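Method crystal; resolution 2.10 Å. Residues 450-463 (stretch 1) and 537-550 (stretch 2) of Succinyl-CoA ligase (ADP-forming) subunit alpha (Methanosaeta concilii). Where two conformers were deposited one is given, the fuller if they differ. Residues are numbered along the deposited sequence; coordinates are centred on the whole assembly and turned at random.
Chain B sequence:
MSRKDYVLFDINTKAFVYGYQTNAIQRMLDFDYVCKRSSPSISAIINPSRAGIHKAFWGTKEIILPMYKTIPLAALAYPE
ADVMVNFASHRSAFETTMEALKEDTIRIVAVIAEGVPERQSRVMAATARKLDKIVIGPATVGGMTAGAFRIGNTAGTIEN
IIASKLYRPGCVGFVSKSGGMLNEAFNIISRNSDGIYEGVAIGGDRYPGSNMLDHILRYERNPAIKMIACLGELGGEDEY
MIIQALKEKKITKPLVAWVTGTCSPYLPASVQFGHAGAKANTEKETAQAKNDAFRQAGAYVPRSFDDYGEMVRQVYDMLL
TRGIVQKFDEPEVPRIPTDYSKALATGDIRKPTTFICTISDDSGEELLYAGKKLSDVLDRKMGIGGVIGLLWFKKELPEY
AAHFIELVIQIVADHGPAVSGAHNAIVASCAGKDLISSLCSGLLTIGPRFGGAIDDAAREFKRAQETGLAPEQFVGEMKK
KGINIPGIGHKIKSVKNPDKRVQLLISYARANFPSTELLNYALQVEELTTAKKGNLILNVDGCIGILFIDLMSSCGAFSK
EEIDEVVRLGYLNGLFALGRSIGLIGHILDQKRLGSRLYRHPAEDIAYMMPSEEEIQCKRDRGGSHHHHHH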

# COMPACT_ATOMS: atom_id res chain seq x y z
N PHE B 450 9.33 -13.42 3.00
CA PHE B 450 8.50 -13.83 1.87
C PHE B 450 9.08 -13.12 0.64
O PHE B 450 8.89 -11.93 0.46
CB PHE B 450 7.01 -13.48 2.14
CG PHE B 450 6.09 -13.77 0.98
CD1 PHE B 450 5.84 -15.08 0.58
CD2 PHE B 450 5.49 -12.73 0.26
CE1 PHE B 450 5.02 -15.34 -0.53
CE2 PHE B 450 4.70 -12.99 -0.85
CZ PHE B 450 4.49 -14.30 -1.26
N GLY B 451 9.85 -13.85 -0.14
CA GLY B 451 10.51 -13.34 -1.34
C GLY B 451 11.95 -12.87 -1.16
O GLY B 451 12.71 -12.89 -2.12
N GLY B 452 12.33 -12.54 0.07
CA GLY B 452 13.65 -12.03 0.43
C GLY B 452 14.83 -12.98 0.36
O GLY B 452 15.97 -12.54 0.29
N ALA B 453 14.58 -14.29 0.36
CA ALA B 453 15.67 -15.28 0.30
C ALA B 453 16.40 -15.23 -1.05
O ALA B 453 17.51 -15.73 -1.13
CB ALA B 453 15.14 -16.68 0.56
N ILE B 454 15.77 -14.58 -2.08
CA ILE B 454 16.33 -14.45 -3.43
C ILE B 454 17.55 -13.59 -3.36
O ILE B 454 18.61 -14.02 -3.81
CB ILE B 454 15.34 -13.95 -4.51
CG1 ILE B 454 14.09 -14.84 -4.57
CG2 ILE B 454 16.05 -13.88 -5.89
CD1 ILE B 454 12.99 -14.38 -5.56
N ASP B 455 17.40 -12.42 -2.73
CA ASP B 455 18.47 -11.42 -2.52
C ASP B 455 19.54 -11.95 -1.59
O ASP B 455 20.69 -11.76 -1.89
CB ASP B 455 17.88 -10.18 -1.87
CG ASP B 455 17.91 -8.98 -2.79
OD1 ASP B 455 18.59 -9.06 -3.80
OD2 ASP B 455 17.24 -7.99 -2.48
N ASP B 456 19.14 -12.54 -0.46
CA ASP B 456 20.06 -13.08 0.54
C ASP B 456 20.93 -14.13 -0.07
O ASP B 456 22.11 -14.11 0.23
CB ASP B 456 19.34 -13.71 1.75
CG ASP B 456 18.54 -12.81 2.65
OD1 ASP B 456 18.75 -11.58 2.62
OD2 ASP B 456 17.71 -13.36 3.44
N ALA B 457 20.36 -15.04 -0.92
CA ALA B 457 21.13 -16.11 -1.58
C ALA B 457 22.13 -15.51 -2.55
O ALA B 457 23.30 -15.88 -2.49
CB ALA B 457 20.23 -17.09 -2.32
N ALA B 458 21.69 -14.57 -3.40
CA ALA B 458 22.60 -13.87 -4.31
C ALA B 458 23.77 -13.24 -3.52
O ALA B 458 24.91 -13.50 -3.85
CB ALA B 458 21.84 -12.83 -5.12
N ARG B 459 23.47 -12.53 -2.44
CA ARG B 459 24.38 -11.83 -1.55
C ARG B 459 25.41 -12.76 -0.91
O ARG B 459 26.61 -12.57 -1.11
CB ARG B 459 23.54 -11.15 -0.45
CG ARG B 459 24.21 -10.04 0.34
CD ARG B 459 23.26 -8.87 0.58
NE ARG B 459 21.89 -9.26 0.92
CZ ARG B 459 20.81 -8.54 0.65
NH1 ARG B 459 19.61 -8.96 1.02
NH2 ARG B 459 20.93 -7.37 0.03
N GLU B 460 24.93 -13.77 -0.17
CA GLU B 460 25.74 -14.73 0.57
C GLU B 460 26.60 -15.62 -0.30
O GLU B 460 27.78 -15.81 0.04
CB GLU B 460 24.89 -15.58 1.55
CG GLU B 460 24.43 -14.79 2.78
CD GLU B 460 25.43 -13.87 3.45
OE1 GLU B 460 25.07 -12.70 3.74
OE2 GLU B 460 26.57 -14.32 3.72
N PHE B 461 26.03 -16.18 -1.39
CA PHE B 461 26.80 -17.03 -2.31
C PHE B 461 27.86 -16.22 -3.05
O PHE B 461 28.99 -16.68 -3.17
CB PHE B 461 25.89 -17.81 -3.27
CG PHE B 461 25.25 -19.04 -2.66
CD1 PHE B 461 24.14 -18.93 -1.82
CD2 PHE B 461 25.79 -20.30 -2.87
CE1 PHE B 461 23.56 -20.06 -1.25
CE2 PHE B 461 25.19 -21.44 -2.30
CZ PHE B 461 24.08 -21.31 -1.51
N LYS B 462 27.52 -15.00 -3.53
CA LYS B 462 28.47 -14.15 -4.27
C LYS B 462 29.71 -13.84 -3.37
O LYS B 462 30.84 -14.03 -3.81
CB LYS B 462 27.80 -12.85 -4.75
CG LYS B 462 28.55 -12.15 -5.85
CD LYS B 462 28.28 -10.66 -5.93
CE LYS B 462 29.18 -10.11 -6.99
NZ LYS B 462 29.81 -8.81 -6.62
N ARG B 463 29.47 -13.42 -2.13
CA ARG B 463 30.51 -13.09 -1.15
C ARG B 463 31.43 -14.30 -0.88
O ARG B 463 32.64 -14.17 -1.02
CB ARG B 463 29.87 -12.55 0.14
CG ARG B 463 30.86 -12.29 1.27
CD ARG B 463 30.20 -12.19 2.63
NE ARG B 463 29.41 -13.38 2.97
CZ ARG B 463 29.89 -14.49 3.52
NH1 ARG B 463 31.19 -14.60 3.79
NH2 ARG B 463 29.09 -15.51 3.78
N ILE B 537 18.29 -29.00 -0.32
CA ILE B 537 18.54 -28.79 -1.74
C ILE B 537 18.57 -27.32 -2.00
O ILE B 537 18.13 -26.52 -1.17
CB ILE B 537 17.52 -29.56 -2.67
CG1 ILE B 537 16.04 -29.21 -2.35
CG2 ILE B 537 17.73 -31.08 -2.60
CD1 ILE B 537 15.07 -29.16 -3.58
N LEU B 538 19.07 -26.95 -3.17
CA LEU B 538 19.07 -25.57 -3.62
C LEU B 538 17.61 -25.32 -4.01
O LEU B 538 17.07 -26.03 -4.86
CB LEU B 538 20.01 -25.47 -4.83
CG LEU B 538 20.51 -24.11 -5.24
CD1 LEU B 538 21.24 -23.37 -4.07
CD2 LEU B 538 21.41 -24.25 -6.46
N ASN B 539 16.93 -24.44 -3.26
CA ASN B 539 15.53 -24.13 -3.49
C ASN B 539 15.37 -23.08 -4.64
O ASN B 539 16.37 -22.62 -5.20
CB ASN B 539 14.84 -23.73 -2.17
CG ASN B 539 15.28 -22.41 -1.57
OD1 ASN B 539 15.52 -21.42 -2.26
ND2 ASN B 539 15.32 -22.34 -0.26
N VAL B 540 14.11 -22.72 -4.99
CA VAL B 540 13.76 -21.79 -6.08
C VAL B 540 14.37 -20.42 -5.85
O VAL B 540 14.92 -19.86 -6.80
CB VAL B 540 12.22 -21.72 -6.38
CG1 VAL B 540 11.94 -20.96 -7.67
CG2 VAL B 540 11.64 -23.11 -6.51
N ASP B 541 14.25 -19.87 -4.62
CA ASP B 541 14.79 -18.56 -4.27
C ASP B 541 16.30 -18.50 -4.42
O ASP B 541 16.81 -17.52 -4.96
CB ASP B 541 14.32 -18.10 -2.88
CG ASP B 541 12.85 -17.73 -2.84
OD1 ASP B 541 12.09 -18.23 -3.70
OD2 ASP B 541 12.45 -16.95 -1.95
N GLY B 542 16.99 -19.55 -4.00
CA GLY B 542 18.44 -19.66 -4.14
C GLY B 542 18.86 -19.68 -5.58
O GLY B 542 19.76 -18.94 -5.98
N CYS B 543 18.16 -20.50 -6.36
CA CYS B 543 18.36 -20.69 -7.78
C CYS B 543 18.26 -19.36 -8.56
O CYS B 543 19.11 -19.10 -9.39
CB CYS B 543 17.37 -21.72 -8.30
SG CYS B 543 17.84 -22.45 -9.87
N ILE B 544 17.25 -18.52 -8.25
CA ILE B 544 17.03 -17.24 -8.93
C ILE B 544 18.15 -16.25 -8.61
O ILE B 544 18.72 -15.69 -9.54
CB ILE B 544 15.61 -16.67 -8.66
CG1 ILE B 544 14.52 -17.58 -9.29
CG2 ILE B 544 15.44 -15.20 -9.13
CD1 ILE B 544 13.17 -17.41 -8.59
N GLY B 545 18.46 -16.05 -7.32
CA GLY B 545 19.51 -15.14 -6.89
C GLY B 545 20.88 -15.48 -7.48
O GLY B 545 21.55 -14.61 -8.03
N ILE B 546 21.26 -16.76 -7.42
CA ILE B 546 22.54 -17.23 -7.92
C ILE B 546 22.60 -17.12 -9.44
O ILE B 546 23.60 -16.62 -9.97
CB ILE B 546 22.81 -18.67 -7.39
CG1 ILE B 546 23.13 -18.65 -5.88
CG2 ILE B 546 23.89 -19.41 -8.22
CD1 ILE B 546 22.66 -19.95 -5.10
N LEU B 547 21.55 -17.59 -10.15
CA LEU B 547 21.59 -17.54 -11.62
C LEU B 547 21.52 -16.13 -12.15
O LEU B 547 22.03 -15.85 -13.22
CB LEU B 547 20.51 -18.44 -12.26
CG LEU B 547 20.72 -19.94 -12.04
CD1 LEU B 547 19.55 -20.71 -12.58
CD2 LEU B 547 21.99 -20.40 -12.65
N PHE B 548 20.91 -15.22 -11.36
CA PHE B 548 20.85 -13.83 -11.77
C PHE B 548 22.24 -13.17 -11.75
O PHE B 548 22.58 -12.45 -12.70
CB PHE B 548 19.80 -13.03 -11.03
CG PHE B 548 19.20 -12.02 -11.97
CD1 PHE B 548 19.80 -10.78 -12.17
CD2 PHE B 548 18.06 -12.32 -12.70
CE1 PHE B 548 19.28 -9.86 -13.07
CE2 PHE B 548 17.54 -11.41 -13.62
CZ PHE B 548 18.15 -10.19 -13.80
N ILE B 549 23.09 -13.52 -10.75
CA ILE B 549 24.50 -13.09 -10.71
C ILE B 549 25.22 -13.67 -11.94
O ILE B 549 25.99 -12.96 -12.59
CB ILE B 549 25.24 -13.51 -9.39
CG1 ILE B 549 24.51 -12.99 -8.11
CG2 ILE B 549 26.75 -13.10 -9.42
CD1 ILE B 549 24.21 -11.56 -8.14
N ASP B 550 24.99 -14.96 -12.25
CA ASP B 550 25.61 -15.58 -13.44
C ASP B 550 25.18 -14.93 -14.75
O ASP B 550 26.00 -14.78 -15.64
CB ASP B 550 25.36 -17.07 -13.47
CG ASP B 550 26.28 -17.82 -12.54
OD1 ASP B 550 27.45 -17.31 -12.28
OD2 ASP B 550 25.88 -18.93 -12.08
O HOH W 1 11.74 -16.07 0.71

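The helix that carries I454 to R463 and the helix 540-550 cross at -53° with their axes only 7.2 Å apart, and no direct hydrogen bond joins the two stretches. They bury 563 Å² between them, both sides summed, and I454 is the most covered residue. The contact is read best as a lesson in small residues: glycine and alanine line much of the closest approach, which I454 and D541 share, and other apolar groups fill the space around it.

Stretch 2 enters the contact with L538, still in the loop. Its CB points sideways, but the end of the side chain comes nearer, bringing L538 CD1 to 4.3 Å from F461 CZ. N539 hardly touches the other stretch; its work is local. As N-cap it accepts from G542 N through N539 OD1 at 2.9 Å, a capping bond that satisfies an amide of the first turn.

D541 is the polar element of the interface. Its CB points toward stretch 1, and the m rotamer lays the carboxylate beside A453 and I454, with D541 OD2 3.7 Å from A453 CB and D541 CG 3.6 Å from I454 CG1. A water links the two stretches here: its O donates to D541 OD2 at 2.9 Å and accepts from G451 N at 3.0 Å, with a weak bond from A453 N at 3.4 Å. An acid suits this place because its carboxylate accepts from a water that in turn accepts from the amides. The D541 backbone takes part too, D541 O lying 3.5 Å from I454 CA in a nearly straight CA-H...O contact.

G542 continues the close packing. G542 CA lies 3.6 Å from A457 CB, so the alanine methyl rests on bare backbone; a CB on G542 would be crowded by L538 CD1, 3.4 Å away. One helical turn after V540, I544 reaches sideways, and I544 CG2 meets I454 CG2 at 3.6 Å, methyl against methyl. Both residues are buried, which suits their aliphatic side chains.

G545 is the strictest position. A CB on G545 would point toward stretch 1 and fall 2.2 Å from I454 O and 2.9 Å from A458 N, both clashes. Without it, G545 CA approaches I454 O to 3.4 Å in a second CA-H...O contact. G545 CA and A458 CA are 4.2 Å apart, the closest of the register pairs; the absence of a CB on G545 permits that spacing, and A458 CB, pointing sideways, packs 3.4 Å from G545 O.

After G545, I546 and I549 extend the apolar packing. I546 starts sideways, yet its end comes nearer, placing I546 CD1 over one face of the F461 ring, 3.6 Å from the centroid and 10° off the normal. F461, pointing toward stretch 2, thus offers a flat surface to a methyl group. I549 points toward stretch 1 and closes the contact: I549 CG1 lies 4.0 Å from A458 CB, and I549 CG2 is 4.1 Å from K462 CG. The lysine lends its aliphatic part while its end leads away, with NZ hydrogen-bonded elsewhere in the structure.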